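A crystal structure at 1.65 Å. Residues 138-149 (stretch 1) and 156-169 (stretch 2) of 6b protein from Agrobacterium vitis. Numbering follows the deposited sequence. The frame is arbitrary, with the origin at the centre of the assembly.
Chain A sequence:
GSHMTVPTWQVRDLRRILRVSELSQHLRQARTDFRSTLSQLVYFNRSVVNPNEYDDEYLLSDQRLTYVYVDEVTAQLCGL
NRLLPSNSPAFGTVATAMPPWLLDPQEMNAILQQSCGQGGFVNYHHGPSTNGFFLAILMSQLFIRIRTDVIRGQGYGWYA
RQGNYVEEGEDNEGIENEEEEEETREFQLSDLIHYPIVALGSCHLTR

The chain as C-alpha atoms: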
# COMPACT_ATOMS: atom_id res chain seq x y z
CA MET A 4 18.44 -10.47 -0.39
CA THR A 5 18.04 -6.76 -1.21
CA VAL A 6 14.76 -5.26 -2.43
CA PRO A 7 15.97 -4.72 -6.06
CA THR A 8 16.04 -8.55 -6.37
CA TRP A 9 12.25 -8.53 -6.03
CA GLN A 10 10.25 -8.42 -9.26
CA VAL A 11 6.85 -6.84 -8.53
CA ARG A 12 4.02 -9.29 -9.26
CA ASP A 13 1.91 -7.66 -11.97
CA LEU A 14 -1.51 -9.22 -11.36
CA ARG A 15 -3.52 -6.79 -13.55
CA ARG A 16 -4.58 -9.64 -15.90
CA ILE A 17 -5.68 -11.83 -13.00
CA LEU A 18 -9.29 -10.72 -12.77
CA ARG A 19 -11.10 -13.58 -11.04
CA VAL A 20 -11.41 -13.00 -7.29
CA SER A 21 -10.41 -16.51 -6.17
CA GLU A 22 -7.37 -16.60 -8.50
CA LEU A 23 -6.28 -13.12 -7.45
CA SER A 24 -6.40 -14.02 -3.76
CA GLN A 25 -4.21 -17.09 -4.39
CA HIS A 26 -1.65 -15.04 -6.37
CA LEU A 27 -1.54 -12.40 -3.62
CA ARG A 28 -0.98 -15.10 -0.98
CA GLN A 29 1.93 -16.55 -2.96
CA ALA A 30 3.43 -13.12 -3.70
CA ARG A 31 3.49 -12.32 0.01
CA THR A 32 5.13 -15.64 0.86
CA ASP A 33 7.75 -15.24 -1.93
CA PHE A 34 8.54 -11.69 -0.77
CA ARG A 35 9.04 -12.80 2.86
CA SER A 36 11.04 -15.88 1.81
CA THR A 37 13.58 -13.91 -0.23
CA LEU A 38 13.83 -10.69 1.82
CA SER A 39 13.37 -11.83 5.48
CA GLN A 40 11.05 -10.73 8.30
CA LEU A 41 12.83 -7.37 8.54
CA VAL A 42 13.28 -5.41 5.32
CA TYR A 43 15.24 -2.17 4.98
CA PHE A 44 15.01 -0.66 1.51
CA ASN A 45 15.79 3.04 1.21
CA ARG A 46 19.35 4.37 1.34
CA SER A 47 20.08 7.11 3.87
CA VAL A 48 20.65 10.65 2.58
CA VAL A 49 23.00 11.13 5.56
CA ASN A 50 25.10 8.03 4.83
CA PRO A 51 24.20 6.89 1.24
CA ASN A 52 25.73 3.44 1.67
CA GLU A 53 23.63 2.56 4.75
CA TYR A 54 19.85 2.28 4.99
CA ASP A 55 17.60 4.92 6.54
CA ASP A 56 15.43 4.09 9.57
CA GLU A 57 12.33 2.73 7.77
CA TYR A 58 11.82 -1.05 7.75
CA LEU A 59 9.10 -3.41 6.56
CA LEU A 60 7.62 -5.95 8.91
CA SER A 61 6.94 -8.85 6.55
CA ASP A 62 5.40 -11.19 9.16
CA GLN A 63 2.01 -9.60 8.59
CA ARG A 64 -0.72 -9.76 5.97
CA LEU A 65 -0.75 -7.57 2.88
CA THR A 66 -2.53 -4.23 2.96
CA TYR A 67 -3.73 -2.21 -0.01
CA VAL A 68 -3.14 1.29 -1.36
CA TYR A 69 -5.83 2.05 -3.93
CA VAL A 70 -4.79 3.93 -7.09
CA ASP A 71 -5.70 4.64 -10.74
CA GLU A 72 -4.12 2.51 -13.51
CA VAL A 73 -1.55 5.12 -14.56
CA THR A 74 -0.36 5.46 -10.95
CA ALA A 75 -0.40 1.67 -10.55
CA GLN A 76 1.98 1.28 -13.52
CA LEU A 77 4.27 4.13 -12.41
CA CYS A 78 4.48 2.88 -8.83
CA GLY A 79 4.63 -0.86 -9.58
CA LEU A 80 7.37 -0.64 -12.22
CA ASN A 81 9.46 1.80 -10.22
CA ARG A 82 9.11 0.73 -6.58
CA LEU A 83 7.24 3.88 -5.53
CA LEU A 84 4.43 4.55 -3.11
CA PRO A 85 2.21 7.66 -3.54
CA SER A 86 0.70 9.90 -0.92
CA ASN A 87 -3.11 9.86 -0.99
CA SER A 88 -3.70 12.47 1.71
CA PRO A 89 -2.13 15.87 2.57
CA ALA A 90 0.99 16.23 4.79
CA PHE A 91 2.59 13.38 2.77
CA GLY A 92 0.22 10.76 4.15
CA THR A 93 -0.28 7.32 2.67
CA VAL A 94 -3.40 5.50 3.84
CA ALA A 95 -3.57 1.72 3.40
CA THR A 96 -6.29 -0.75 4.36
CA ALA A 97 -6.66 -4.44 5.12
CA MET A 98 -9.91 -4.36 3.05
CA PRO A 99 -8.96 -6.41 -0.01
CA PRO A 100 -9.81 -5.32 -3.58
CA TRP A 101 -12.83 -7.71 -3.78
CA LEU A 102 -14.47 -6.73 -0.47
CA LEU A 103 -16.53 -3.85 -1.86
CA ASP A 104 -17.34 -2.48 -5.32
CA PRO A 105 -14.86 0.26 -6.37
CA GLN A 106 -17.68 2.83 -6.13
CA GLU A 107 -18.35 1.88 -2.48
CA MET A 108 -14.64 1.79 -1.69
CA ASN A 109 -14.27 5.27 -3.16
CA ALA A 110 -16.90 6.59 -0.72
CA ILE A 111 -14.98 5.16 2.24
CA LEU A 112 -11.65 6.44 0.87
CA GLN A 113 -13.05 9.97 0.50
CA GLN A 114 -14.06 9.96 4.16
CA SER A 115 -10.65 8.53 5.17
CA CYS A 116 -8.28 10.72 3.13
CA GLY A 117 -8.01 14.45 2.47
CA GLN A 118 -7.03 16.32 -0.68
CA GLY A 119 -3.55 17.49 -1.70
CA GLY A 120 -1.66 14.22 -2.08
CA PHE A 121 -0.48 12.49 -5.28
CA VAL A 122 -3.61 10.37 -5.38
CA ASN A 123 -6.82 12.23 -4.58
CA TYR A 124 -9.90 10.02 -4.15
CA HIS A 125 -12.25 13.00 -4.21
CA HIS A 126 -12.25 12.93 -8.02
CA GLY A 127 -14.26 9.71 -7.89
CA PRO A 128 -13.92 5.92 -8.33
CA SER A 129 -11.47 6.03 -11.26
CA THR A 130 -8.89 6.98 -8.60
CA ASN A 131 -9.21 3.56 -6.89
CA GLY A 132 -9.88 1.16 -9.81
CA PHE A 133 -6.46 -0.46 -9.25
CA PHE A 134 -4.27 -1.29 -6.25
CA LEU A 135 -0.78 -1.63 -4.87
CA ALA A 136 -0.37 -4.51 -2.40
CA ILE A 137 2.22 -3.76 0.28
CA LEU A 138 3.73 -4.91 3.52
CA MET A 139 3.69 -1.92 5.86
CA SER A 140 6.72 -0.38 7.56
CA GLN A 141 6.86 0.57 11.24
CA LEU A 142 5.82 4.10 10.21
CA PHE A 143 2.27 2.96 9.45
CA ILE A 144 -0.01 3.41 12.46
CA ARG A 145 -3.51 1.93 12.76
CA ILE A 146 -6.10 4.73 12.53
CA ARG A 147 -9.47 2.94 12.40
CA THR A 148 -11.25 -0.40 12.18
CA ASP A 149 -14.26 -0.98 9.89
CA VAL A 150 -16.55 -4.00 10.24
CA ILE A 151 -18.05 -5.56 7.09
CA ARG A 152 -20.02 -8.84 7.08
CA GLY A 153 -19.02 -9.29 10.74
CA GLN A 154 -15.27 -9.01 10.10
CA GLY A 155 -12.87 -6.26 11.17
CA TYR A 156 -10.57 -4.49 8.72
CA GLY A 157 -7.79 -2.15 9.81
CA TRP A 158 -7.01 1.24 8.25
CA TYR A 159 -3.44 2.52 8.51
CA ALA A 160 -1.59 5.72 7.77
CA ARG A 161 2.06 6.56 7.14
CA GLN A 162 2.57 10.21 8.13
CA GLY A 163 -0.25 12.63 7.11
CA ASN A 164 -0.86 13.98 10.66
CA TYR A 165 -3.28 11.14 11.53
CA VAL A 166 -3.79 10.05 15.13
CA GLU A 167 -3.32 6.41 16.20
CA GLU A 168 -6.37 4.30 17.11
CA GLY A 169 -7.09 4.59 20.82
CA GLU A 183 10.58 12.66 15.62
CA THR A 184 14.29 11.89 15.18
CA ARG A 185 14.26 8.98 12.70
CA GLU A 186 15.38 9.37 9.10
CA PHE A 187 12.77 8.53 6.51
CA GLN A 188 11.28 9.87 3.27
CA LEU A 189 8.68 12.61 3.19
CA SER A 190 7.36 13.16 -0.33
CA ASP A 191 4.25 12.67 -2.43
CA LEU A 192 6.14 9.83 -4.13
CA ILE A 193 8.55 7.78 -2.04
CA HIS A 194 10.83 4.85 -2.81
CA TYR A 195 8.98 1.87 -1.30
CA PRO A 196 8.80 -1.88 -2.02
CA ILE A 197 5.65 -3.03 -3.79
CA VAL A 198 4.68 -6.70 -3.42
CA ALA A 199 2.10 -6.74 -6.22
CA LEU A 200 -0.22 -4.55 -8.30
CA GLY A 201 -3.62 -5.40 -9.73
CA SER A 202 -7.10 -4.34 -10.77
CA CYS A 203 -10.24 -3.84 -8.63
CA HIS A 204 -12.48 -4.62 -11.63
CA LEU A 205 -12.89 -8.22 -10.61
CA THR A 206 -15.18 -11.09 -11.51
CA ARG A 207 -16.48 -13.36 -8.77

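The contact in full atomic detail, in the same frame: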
# COMPACT_ATOMS: atom_id res chain seq x y z
N LEU A 138 3.50 -4.64 2.11
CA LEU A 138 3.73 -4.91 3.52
C LEU A 138 4.15 -3.58 4.14
O LEU A 138 4.99 -2.86 3.60
CB LEU A 138 4.82 -5.97 3.69
CG LEU A 138 4.31 -7.35 3.26
CD1 LEU A 138 5.47 -8.28 2.97
CD2 LEU A 138 3.38 -7.96 4.32
N MET A 139 3.50 -3.23 5.25
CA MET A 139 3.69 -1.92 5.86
C MET A 139 4.95 -1.85 6.73
O MET A 139 5.33 -2.83 7.39
CB MET A 139 2.48 -1.55 6.71
CG MET A 139 1.25 -1.27 5.86
SD MET A 139 -0.20 -0.95 6.87
CE MET A 139 -0.29 -2.48 7.80
N SER A 140 5.59 -0.68 6.70
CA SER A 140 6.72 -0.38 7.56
C SER A 140 6.26 -0.01 8.97
O SER A 140 5.06 0.09 9.23
CB SER A 140 7.51 0.78 6.97
OG SER A 140 6.78 1.98 7.17
N GLN A 141 7.21 0.22 9.86
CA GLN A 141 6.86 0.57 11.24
C GLN A 141 6.27 1.98 11.32
O GLN A 141 5.71 2.36 12.35
CB GLN A 141 8.06 0.40 12.19
CG GLN A 141 8.97 1.63 12.33
CD GLN A 141 9.99 1.80 11.20
OE1 GLN A 141 9.77 1.37 10.06
NE2 GLN A 141 11.09 2.46 11.52
N LEU A 142 6.36 2.74 10.23
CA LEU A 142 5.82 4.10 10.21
C LEU A 142 4.32 4.16 9.93
O LEU A 142 3.71 5.23 10.02
CB LEU A 142 6.59 4.99 9.22
CG LEU A 142 8.09 5.11 9.46
CD1 LEU A 142 8.69 6.00 8.40
CD2 LEU A 142 8.40 5.66 10.85
N PHE A 143 3.73 3.02 9.58
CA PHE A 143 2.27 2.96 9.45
C PHE A 143 1.66 2.73 10.83
O PHE A 143 2.04 1.78 11.54
CB PHE A 143 1.87 1.82 8.52
CG PHE A 143 2.04 2.13 7.04
CD1 PHE A 143 3.28 1.97 6.42
CD2 PHE A 143 0.95 2.56 6.27
CE1 PHE A 143 3.44 2.24 5.05
CE2 PHE A 143 1.10 2.83 4.91
CZ PHE A 143 2.35 2.66 4.30
N ILE A 144 0.71 3.58 11.21
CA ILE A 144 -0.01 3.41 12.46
C ILE A 144 -1.46 3.07 12.13
O ILE A 144 -1.98 3.54 11.12
CB ILE A 144 0.06 4.69 13.34
CG1 ILE A 144 -0.46 5.92 12.57
CG2 ILE A 144 1.50 4.92 13.84
CD1 ILE A 144 -0.80 7.11 13.46
N ARG A 145 -2.09 2.24 12.95
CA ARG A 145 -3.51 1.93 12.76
C ARG A 145 -4.35 3.13 13.17
O ARG A 145 -4.17 3.65 14.27
CB ARG A 145 -3.92 0.71 13.58
CG ARG A 145 -5.34 0.27 13.27
CD ARG A 145 -5.37 -1.21 13.17
NE ARG A 145 -6.73 -1.73 13.22
CZ ARG A 145 -7.00 -3.02 13.10
NH1 ARG A 145 -6.01 -3.88 12.88
NH2 ARG A 145 -8.24 -3.44 13.19
N ILE A 146 -5.27 3.54 12.30
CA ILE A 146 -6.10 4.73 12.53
C ILE A 146 -7.58 4.43 12.78
O ILE A 146 -8.29 5.24 13.39
CB ILE A 146 -5.96 5.76 11.37
CG1 ILE A 146 -6.44 5.15 10.03
CG2 ILE A 146 -4.53 6.25 11.28
CD1 ILE A 146 -6.60 6.18 8.87
N ARG A 147 -8.05 3.27 12.33
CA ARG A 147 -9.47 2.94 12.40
C ARG A 147 -9.66 1.46 12.13
O ARG A 147 -8.79 0.82 11.56
CB ARG A 147 -10.25 3.76 11.36
CG ARG A 147 -11.74 3.83 11.62
CD ARG A 147 -12.43 4.68 10.56
NE ARG A 147 -12.56 4.03 9.26
CZ ARG A 147 -12.03 4.47 8.12
NH1 ARG A 147 -11.25 5.55 8.10
NH2 ARG A 147 -12.25 3.81 7.00
N THR A 148 -10.81 0.95 12.55
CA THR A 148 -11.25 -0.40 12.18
C THR A 148 -12.69 -0.32 11.66
O THR A 148 -13.56 0.23 12.34
CB THR A 148 -11.17 -1.34 13.40
OG1 THR A 148 -9.83 -1.34 13.89
CG2 THR A 148 -11.59 -2.77 13.04
N ASP A 149 -12.92 -0.85 10.46
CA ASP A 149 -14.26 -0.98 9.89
C ASP A 149 -14.71 -2.43 9.94
O ASP A 149 -13.89 -3.34 9.75
CB ASP A 149 -14.30 -0.50 8.43
CG ASP A 149 -14.04 0.99 8.28
OD1 ASP A 149 -14.22 1.76 9.26
OD2 ASP A 149 -13.67 1.39 7.16
N TYR A 156 -11.64 -4.86 9.66
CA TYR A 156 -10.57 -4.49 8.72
C TYR A 156 -9.87 -3.22 9.18
O TYR A 156 -10.51 -2.18 9.35
CB TYR A 156 -11.14 -4.28 7.30
CG TYR A 156 -11.74 -5.55 6.76
CD1 TYR A 156 -13.09 -5.83 6.94
CD2 TYR A 156 -10.95 -6.51 6.13
CE1 TYR A 156 -13.65 -7.02 6.48
CE2 TYR A 156 -11.49 -7.70 5.66
CZ TYR A 156 -12.84 -7.94 5.84
OH TYR A 156 -13.38 -9.12 5.39
N GLY A 157 -8.55 -3.31 9.36
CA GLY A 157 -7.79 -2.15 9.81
C GLY A 157 -7.57 -1.14 8.69
O GLY A 157 -7.52 -1.50 7.51
N TRP A 158 -7.48 0.13 9.08
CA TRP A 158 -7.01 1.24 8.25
C TRP A 158 -5.75 1.80 8.89
O TRP A 158 -5.66 1.90 10.13
CB TRP A 158 -8.08 2.33 8.18
CG TRP A 158 -9.18 1.93 7.26
CD1 TRP A 158 -10.21 1.07 7.53
CD2 TRP A 158 -9.31 2.29 5.88
NE1 TRP A 158 -10.99 0.90 6.41
CE2 TRP A 158 -10.46 1.65 5.39
CE3 TRP A 158 -8.57 3.12 5.03
CZ2 TRP A 158 -10.89 1.79 4.05
CZ3 TRP A 158 -9.00 3.28 3.70
CH2 TRP A 158 -10.15 2.61 3.23
N TYR A 159 -4.78 2.14 8.05
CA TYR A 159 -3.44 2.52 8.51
C TYR A 159 -2.98 3.75 7.78
O TYR A 159 -3.35 3.97 6.63
CB TYR A 159 -2.43 1.39 8.24
CG TYR A 159 -2.81 0.07 8.88
CD1 TYR A 159 -3.71 -0.79 8.25
CD2 TYR A 159 -2.27 -0.31 10.10
CE1 TYR A 159 -4.08 -2.00 8.82
CE2 TYR A 159 -2.63 -1.54 10.69
CZ TYR A 159 -3.52 -2.37 10.04
OH TYR A 159 -3.87 -3.57 10.62
N ALA A 160 -2.15 4.55 8.44
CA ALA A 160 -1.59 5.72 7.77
C ALA A 160 -0.11 5.87 8.08
O ALA A 160 0.29 5.72 9.25
CB ALA A 160 -2.33 6.96 8.20
N ARG A 161 0.67 6.12 7.03
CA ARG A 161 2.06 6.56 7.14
C ARG A 161 2.07 8.07 7.03
O ARG A 161 1.63 8.64 6.01
CB ARG A 161 2.89 5.95 6.01
CG ARG A 161 4.37 6.29 6.07
CD ARG A 161 5.06 5.75 4.80
NE ARG A 161 6.51 5.98 4.84
CZ ARG A 161 7.09 7.15 4.56
NH1 ARG A 161 6.34 8.21 4.24
NH2 ARG A 161 8.41 7.27 4.60
N GLN A 162 2.55 8.74 8.08
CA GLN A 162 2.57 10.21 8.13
C GLN A 162 1.16 10.82 7.93
O GLN A 162 0.17 10.21 8.33
CB GLN A 162 3.63 10.76 7.16
CG GLN A 162 5.05 10.31 7.53
CD GLN A 162 5.51 10.89 8.88
OE1 GLN A 162 5.59 10.18 9.89
NE2 GLN A 162 5.80 12.18 8.89
N GLY A 163 1.06 12.01 7.35
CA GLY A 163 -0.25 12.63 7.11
C GLY A 163 -0.96 13.23 8.33
O GLY A 163 -2.14 13.57 8.25
N ASN A 164 -0.27 13.34 9.47
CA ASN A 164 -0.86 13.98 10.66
C ASN A 164 -2.12 13.28 11.24
O ASN A 164 -2.93 13.89 11.94
CB ASN A 164 -1.20 15.46 10.39
CG ASN A 164 0.03 16.34 10.15
OD1 ASN A 164 1.11 16.10 10.69
ND2 ASN A 164 -0.16 17.38 9.35
N TYR A 165 -2.27 12.00 10.92
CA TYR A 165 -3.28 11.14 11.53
C TYR A 165 -2.93 10.85 12.98
O TYR A 165 -1.77 10.95 13.38
CB TYR A 165 -3.35 9.82 10.76
CG TYR A 165 -4.04 9.96 9.43
CD1 TYR A 165 -3.34 10.34 8.29
CD2 TYR A 165 -5.42 9.74 9.32
CE1 TYR A 165 -3.98 10.48 7.07
CE2 TYR A 165 -6.07 9.87 8.10
CZ TYR A 165 -5.34 10.25 6.99
OH TYR A 165 -6.00 10.39 5.79
N VAL A 166 -3.95 10.47 13.75
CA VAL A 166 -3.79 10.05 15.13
C VAL A 166 -4.01 8.54 15.23
O VAL A 166 -4.89 7.99 14.56
CB VAL A 166 -4.80 10.79 16.04
CG1 VAL A 166 -4.70 10.32 17.47
CG2 VAL A 166 -4.57 12.31 15.95
N GLU A 167 -3.20 7.86 16.04
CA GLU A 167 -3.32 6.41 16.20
C GLU A 167 -4.62 6.02 16.90
O GLU A 167 -5.09 6.73 17.79
CB GLU A 167 -2.10 5.85 16.96
CG GLU A 167 -2.04 4.32 17.02
CD GLU A 167 -0.68 3.80 17.47
OE1 GLU A 167 0.16 4.60 17.95
OE2 GLU A 167 -0.45 2.57 17.36
N GLU A 168 -5.19 4.89 16.48
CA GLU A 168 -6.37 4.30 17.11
C GLU A 168 -6.15 4.21 18.61
O GLU A 168 -5.07 3.83 19.06
CB GLU A 168 -6.63 2.89 16.54
CG GLU A 168 -8.05 2.35 16.72
CD GLU A 168 -8.28 1.03 16.00
OE1 GLU A 168 -7.37 0.17 16.03
OE2 GLU A 168 -9.37 0.85 15.40
N GLY A 169 -7.17 4.60 19.37
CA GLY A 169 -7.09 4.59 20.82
C GLY A 169 -6.09 5.59 21.37
O GLY A 169 -5.95 5.73 22.59
O HOH W 1 4.02 7.82 10.41
O HOH W 2 -0.67 1.23 15.23
O HOH W 3 -7.55 7.64 14.41
O HOH W 4 -11.72 2.26 15.22

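Stretch 1 and stretch 2 pair as antiparallel strands and bury 1289 Å² between them. The loop after the second strand folds back along stretch 1.

Met139 precedes the strand. Its side chain lies on the Tyr159 ring, with CE over the ring face, 3.6 Å from the centroid. The flexible, unbranched thioether suits a flat aromatic surface. Ser140 to Phe143 form a type I turn. In it, Ser140 OG accepts a hydrogen bond from Leu142 N (3.2 Å). Leu142 O does not reach Gln162 directly; a water bonds to Leu142 O (2.6 Å) and Gln162 N (2.9 Å).

Phe143 is buried. Arg161 CB packs over one face of its ring, 3.6 Å from the centroid, so the aliphatic part of the arginine serves as an apolar surface. The guanidinium is hydrogen-bonded elsewhere in the structure.

Ile144 and Ala160 form two backbone hydrogen bonds, Ile144 N to Ala160 O and Ala160 N to Ile144 O, both 2.9 Å. Ile144 CD1 reaches the returning loop, 3.9 Å from Glu167 CB.

Arg145 lies on the same sheet face as Tyr159. Its guanidinium passes over Gly157, with CZ 3.5 Å from Gly157 CA. A CB on Gly157 would lie 2.8 Å from Arg145 CZ, a clash, so glycine fits here. Arg145 NH1 makes a weak hydrogen bond to Tyr159 OH (3.1 Å), and NE forms a salt bridge with Glu168 OE1 (3.5 Å). Arg145 O accepts a hydrogen bond from Glu168 N (2.7 Å), which ties down the loop.

The register shifts by one between Arg145 and Arg147, a beta bulge. Within it, Ile146 N donates to Trp158 O (2.7 Å). The Ile146 side chain meets strand and loop: CG2 is 3.9 Å from Ala160 CB, and CD1 is 3.8 Å from Tyr165 CD2. The small alanine leaves room for the branched isoleucine. A water links Ile146 O and Val166 O, 2.7 Å from each.

Arg147 O accepts from Trp158 N (2.9 Å). The Arg147 guanidinium lies over the face of the Trp158 ring in a cation-pi contact, with CZ 3.9 Å from the centroid of the five-membered ring. A salt bridge from Arg147 NE to Asp149 OD1 (2.8 Å) helps hold it there.

Thr148 OG1 donates to Glu168 OE2 (2.7 Å) and accepts from Arg145 NH2 (2.7 Å), two roles that suit a hydroxyl. Asp149, the last residue of stretch 1, pairs with Tyr156 through two backbone hydrogen bonds: Asp149 N to Tyr156 O (3.0 Å) and Tyr156 N to Asp149 O (2.7 Å).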